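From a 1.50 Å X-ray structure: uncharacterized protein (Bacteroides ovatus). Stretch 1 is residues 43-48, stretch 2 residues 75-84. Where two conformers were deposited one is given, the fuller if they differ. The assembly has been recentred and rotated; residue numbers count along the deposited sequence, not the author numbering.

Stretch 1, residues 43-48: VDVSYS
Stretch 2 75-84: KLSSTTSSIS

The apolar centre of the contact lies on the face of the sheet that carries Val43, Val45, Ser81 and Ile83. Val43 (chi1 166°, t) and Ile83 (m, t) sit directly across from one another, CB to CB 4.3 Å, and the CD1 of Ile83 reaches along the same face to the CG1 of Val45 at 4.3 Å. All three are buried, and their beta-branched side chains suit both the extended backbone and the packing on this face. Val45 (chi1 -59°, m) also places its CG2 3.9 Å from the CB of Ser81, whose small side chain (chi1 -166°, t) has its OG hydrogen-bonded elsewhere in the structure.

Tyr47 continues the apolar contact toward the start of the second stretch. Its CA-to-CB bond points sideways, and with chi1 -58° and chi2 -80° the ring presents its edge to Ser81, CE2 lying 4.3 Å from the Ser81 CB. On the aliphatic side of the residue, Tyr47 CB meets Leu76 CD1 at 4.2 Å; Leu76, in the m, t rotamer, directs its CA-to-CB bond toward the first stretch. The Tyr47 hydroxyl finds its partner elsewhere in the structure, so the largely apolar residue can be buried without leaving OH unsatisfied.

The side chains of Val43, Val45, Ser81 and Ile83 project from an antiparallel ladder between strand 43-48 and strand 80-83, whose N-to-C directions differ by 145° and whose axes approach to 4.5 Å. Both strands are extended, with phi from -93 to -156° and psi from 116 to 171°, except for a psi of -169° at Ser81. Val43 pairs with Ile83 and Val45 with Ser81, CA to CA 5.1 and 5.2 Å, as hydrogen-bonded pairs. Val43 N donates to Ile83 O at 3.1 Å and Ile83 N returns a bond to Val43 O at 2.7 Å; Val45 N donates to Ser81 O at 3.0 Å and Ser81 N to Val45 O at 2.9 Å. All four are nearly linear, at 164-175°. The alternate pairs, Asp44 with Ser82 and Ser46 with Thr80, are not hydrogen-bonded and draw closer, CA to CA 4.3 and 4.1 Å. Here CA-H...O contacts supplement the ladder, from Ser82 CA to Val43 O at 3.3 Å and from Thr80 CA to Val45 O at 3.4 Å.

Just before strand 80-83, Thr79 (phi/psi -82/-28) departs from extended geometry. Thr79 O still accepts from Tyr47 N at 2.9 Å, though the 139° angle is more bent, and makes a CA-H...O contact with Ser46 CA at 3.1 Å. Before it, Ser78 OG donates to Thr80 O at 2.8 Å, bracing the turn.

The polar edge is the opposite face, bearing Asp44, Ser46, Thr80 and Ser82. Ser46, Thr80 and Ser82 are all p; Ser46 CB packs 4.0 Å from Thr80 CG2. Asp44 (chi1 -63°, m) brings OD1 to 3.5 Å from Ser82 CB, and one water donates to both Asp44 OD1 and Ser81 O, each at 3.0 Å, linking the strands. Short polar residues suit this more accessible face. Altogether the two stretches bury 485 Å², both sides summed.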

ATOM      1  N   VAL A  43     -46.890  -9.513   3.285  1.00 23.37           N
ATOM      2  CA  VAL A  43     -46.162  -8.354   3.759  1.00 22.84           C
ATOM      3  C   VAL A  43     -45.259  -7.864   2.632  1.00 21.20           C
ATOM      4  O   VAL A  43     -44.432  -8.620   2.098  1.00 21.65           O
ATOM      5  CB  VAL A  43     -45.307  -8.701   4.984  1.00 24.02           C
ATOM      6  CG1 VAL A  43     -44.290  -7.613   5.297  1.00 21.21           C
ATOM      7  CG2 VAL A  43     -46.224  -8.950   6.184  1.00 28.30           C
ATOM      8  N   ASP A  44     -45.432  -6.606   2.252  1.00 17.92           N
ATOM      9  CA  ASP A  44     -44.675  -6.039   1.160  1.00 19.33           C
ATOM     10  C   ASP A  44     -43.428  -5.339   1.662  1.00 18.41           C
ATOM     11  O   ASP A  44     -43.441  -4.690   2.709  1.00 20.35           O
ATOM     12  CB  ASP A  44     -45.535  -5.067   0.378  1.00 18.02           C
ATOM     13  CG  ASP A  44     -46.718  -5.756  -0.267  1.00 22.62           C
ATOM     14  OD1 ASP A  44     -46.473  -6.777  -0.958  1.00 26.01           O
ATOM     15  OD2 ASP A  44     -47.873  -5.302  -0.069  1.00 26.84           O
ATOM     16  N   VAL A  45     -42.337  -5.504   0.926  1.00 16.73           N
ATOM     17  CA  VAL A  45     -41.067  -4.884   1.312  1.00 17.00           C
ATOM     18  C   VAL A  45     -40.412  -4.214   0.127  1.00 14.83           C
ATOM     19  O   VAL A  45     -40.796  -4.417  -1.035  1.00 16.24           O
ATOM     20  CB  VAL A  45     -40.084  -5.904   1.943  1.00 17.45           C
ATOM     21  CG1 VAL A  45     -40.678  -6.562   3.188  1.00 17.92           C
ATOM     22  CG2 VAL A  45     -39.636  -6.958   0.916  1.00 20.33           C
ATOM     23  N   SER A  46     -39.440  -3.370   0.414  1.00 15.23           N
ATOM     24  CA  SER A  46     -38.628  -2.806  -0.646  1.00 13.78           C
ATOM     25  C   SER A  46     -37.247  -2.512  -0.118  1.00 14.56           C
ATOM     26  O   SER A  46     -37.003  -2.583   1.090  1.00 14.56           O
ATOM     27  CB  SER A  46     -39.253  -1.551  -1.236  1.00 14.82           C
ATOM     28  OG  SER A  46     -39.186  -0.458  -0.318  1.00 14.92           O
ATOM     29  N   TYR A  47     -36.348  -2.177  -1.021  1.00 13.69           N
ATOM     30  CA  TYR A  47     -34.947  -2.019  -0.667  1.00 12.69           C
ATOM     31  C   TYR A  47     -34.349  -0.751  -1.227  1.00 15.30           C
ATOM     32  O   TYR A  47     -34.794  -0.215  -2.251  1.00 15.32           O
ATOM     33  CB  TYR A  47     -34.147  -3.227  -1.179  1.00 13.33           C
ATOM     34  CG  TYR A  47     -34.652  -4.548  -0.649  1.00 12.87           C
ATOM     35  CD1 TYR A  47     -34.306  -4.974   0.632  1.00 13.79           C
ATOM     36  CD2 TYR A  47     -35.485  -5.370  -1.401  1.00 15.57           C
ATOM     37  CE1 TYR A  47     -34.778  -6.156   1.139  1.00 14.94           C
ATOM     38  CE2 TYR A  47     -35.949  -6.573  -0.899  1.00 15.99           C
ATOM     39  CZ  TYR A  47     -35.591  -6.957   0.376  1.00 15.03           C
ATOM     40  OH  TYR A  47     -36.059  -8.161   0.875  1.00 16.95           O
ATOM     41  N   SER A  48     -33.292  -0.295  -0.577  1.00 15.38           N
ATOM     42  CA  SER A  48     -32.527   0.828  -1.085  1.00 15.78           C
ATOM     43  C   SER A  48     -31.099   0.725  -0.595  1.00 15.68           C
ATOM     44  O   SER A  48     -30.811   0.004   0.357  1.00 17.33           O
ATOM     45  CB  SER A  48     -33.114   2.144  -0.608  1.00 17.36           C
ATOM     46  OG  SER A  48     -33.024   2.248   0.814  1.00 18.42           O
ATOM     47  N   LYS A  75     -27.397  -2.492  -9.386  1.00 22.23           N
ATOM     48  CA  LYS A  75     -28.707  -2.676 -10.003  0.50 22.94           C
ATOM     49  C   LYS A  75     -29.469  -3.784  -9.291  1.00 23.88           C
ATOM     50  O   LYS A  75     -28.925  -4.833  -8.991  1.00 25.70           O
ATOM     51  CB  LYS A  75     -28.560  -2.989 -11.493  0.50 27.01           C
ATOM     52  CG  LYS A  75     -28.086  -1.795 -12.315  0.50 24.52           C
ATOM     53  N   LEU A  76     -30.737  -3.532  -8.997  1.00 22.52           N
ATOM     54  CA  LEU A  76     -31.576  -4.520  -8.340  1.00 19.01           C
ATOM     55  C   LEU A  76     -32.506  -5.089  -9.401  1.00 19.53           C
ATOM     56  O   LEU A  76     -33.000  -4.347 -10.272  1.00 23.18           O
ATOM     57  CB  LEU A  76     -32.431  -3.904  -7.240  1.00 21.35           C
ATOM     58  CG  LEU A  76     -31.730  -3.060  -6.176  1.00 29.20           C
ATOM     59  CD1 LEU A  76     -32.702  -2.686  -5.087  1.00 28.46           C
ATOM     60  CD2 LEU A  76     -30.594  -3.799  -5.596  1.00 27.66           C
ATOM     61  N   SER A  77     -32.796  -6.378  -9.322  1.00 19.67           N
ATOM     62  CA  SER A  77     -33.726  -6.956 -10.286  1.00 20.62           C
ATOM     63  C   SER A  77     -35.103  -6.295 -10.162  1.00 23.87           C
ATOM     64  O   SER A  77     -35.803  -6.079 -11.160  1.00 21.52           O
ATOM     65  CB  SER A  77     -33.829  -8.456 -10.097  1.00 17.76           C
ATOM     66  OG  SER A  77     -34.168  -8.824  -8.782  1.00 20.00           O
ATOM     67  N   SER A  78     -35.469  -6.007  -8.917  1.00 18.37           N
ATOM     68  CA  SER A  78     -36.583  -5.110  -8.627  0.50 16.71           C
ATOM     69  C   SER A  78     -36.322  -4.489  -7.270  1.00 16.25           C
ATOM     70  O   SER A  78     -35.547  -4.997  -6.473  1.00 18.03           O
ATOM     71  CB  SER A  78     -37.905  -5.851  -8.622  0.50 22.53           C
ATOM     72  OG  SER A  78     -37.949  -6.758  -7.548  0.50 23.06           O
ATOM     73  N   THR A  79     -36.928  -3.338  -7.043  1.00 16.06           N
ATOM     74  CA  THR A  79     -36.776  -2.600  -5.804  0.50 15.08           C
ATOM     75  C   THR A  79     -37.702  -3.177  -4.735  1.00 16.05           C
ATOM     76  O   THR A  79     -37.432  -3.097  -3.536  1.00 16.66           O
ATOM     77  CB  THR A  79     -37.100  -1.120  -6.067  0.50 17.85           C
ATOM     78  OG1 THR A  79     -36.155  -0.595  -7.012  0.50 21.50           O
ATOM     79  CG2 THR A  79     -37.032  -0.307  -4.802  0.50 14.80           C
ATOM     80  N   THR A  80     -38.805  -3.757  -5.172  1.00 16.94           N
ATOM     81  CA  THR A  80     -39.797  -4.306  -4.263  1.00 16.10           C
ATOM     82  C   THR A  80     -39.837  -5.838  -4.262  1.00 18.71           C
ATOM     83  O   THR A  80     -39.474  -6.506  -5.247  1.00 19.71           O
ATOM     84  CB  THR A  80     -41.225  -3.796  -4.613  1.00 18.76           C
ATOM     85  OG1 THR A  80     -41.625  -4.301  -5.899  1.00 20.89           O
ATOM     86  CG2 THR A  80     -41.293  -2.285  -4.624  1.00 17.12           C
ATOM     87  N   SER A  81     -40.266  -6.388  -3.131  1.00 16.95           N
ATOM     88  CA  SER A  81     -40.566  -7.805  -3.018  1.00 17.13           C
ATOM     89  C   SER A  81     -41.682  -8.009  -2.007  1.00 18.80           C
ATOM     90  O   SER A  81     -42.335  -7.039  -1.595  1.00 19.45           O
ATOM     91  CB  SER A  81     -39.317  -8.590  -2.627  1.00 20.18           C
ATOM     92  OG  SER A  81     -39.564  -9.971  -2.841  1.00 19.23           O
ATOM     93  N   SER A  82     -41.916  -9.248  -1.612  1.00 19.80           N
ATOM     94  CA  SER A  82     -42.969  -9.532  -0.658  1.00 18.66           C
ATOM     95  C   SER A  82     -42.681 -10.827   0.075  1.00 21.74           C
ATOM     96  O   SER A  82     -41.872 -11.640  -0.381  1.00 21.99           O
ATOM     97  CB  SER A  82     -44.334  -9.580  -1.346  1.00 24.23           C
ATOM     98  OG  SER A  82     -44.409 -10.700  -2.222  1.00 29.85           O
ATOM     99  N   ILE A  83     -43.316 -10.972   1.233  1.00 23.36           N
ATOM    100  CA  ILE A  83     -43.241 -12.195   2.025  1.00 24.39           C
ATOM    101  C   ILE A  83     -44.637 -12.769   1.997  1.00 26.25           C
ATOM    102  O   ILE A  83     -45.580 -12.161   2.503  1.00 26.10           O
ATOM    103  CB  ILE A  83     -42.817 -11.895   3.472  1.00 22.90           C
ATOM    104  CG1 ILE A  83     -41.453 -11.203   3.470  1.00 27.50           C
ATOM    105  CG2 ILE A  83     -42.762 -13.195   4.304  1.00 28.08           C
ATOM    106  CD1 ILE A  83     -41.098 -10.505   4.736  1.00 27.85           C
ATOM    107  N   SER A  84     -44.768 -13.945   1.398  1.00 29.69           N
ATOM    108  CA  SER A  84     -46.074 -14.578   1.243  1.00 32.94           C
ATOM    109  C   SER A  84     -46.710 -14.912   2.589  1.00 32.75           C
ATOM    110  O   SER A  84     -46.021 -15.208   3.560  1.00 31.30           O
ATOM    111  CB  SER A  84     -45.924 -15.852   0.411  1.00 36.98           C
ATOM    112  OG  SER A  84     -45.439 -15.545  -0.886  1.00 39.03           O
TER
HETATM  113  O   HOH W   1     -44.623  -5.996  -3.159  1.00 28.86           O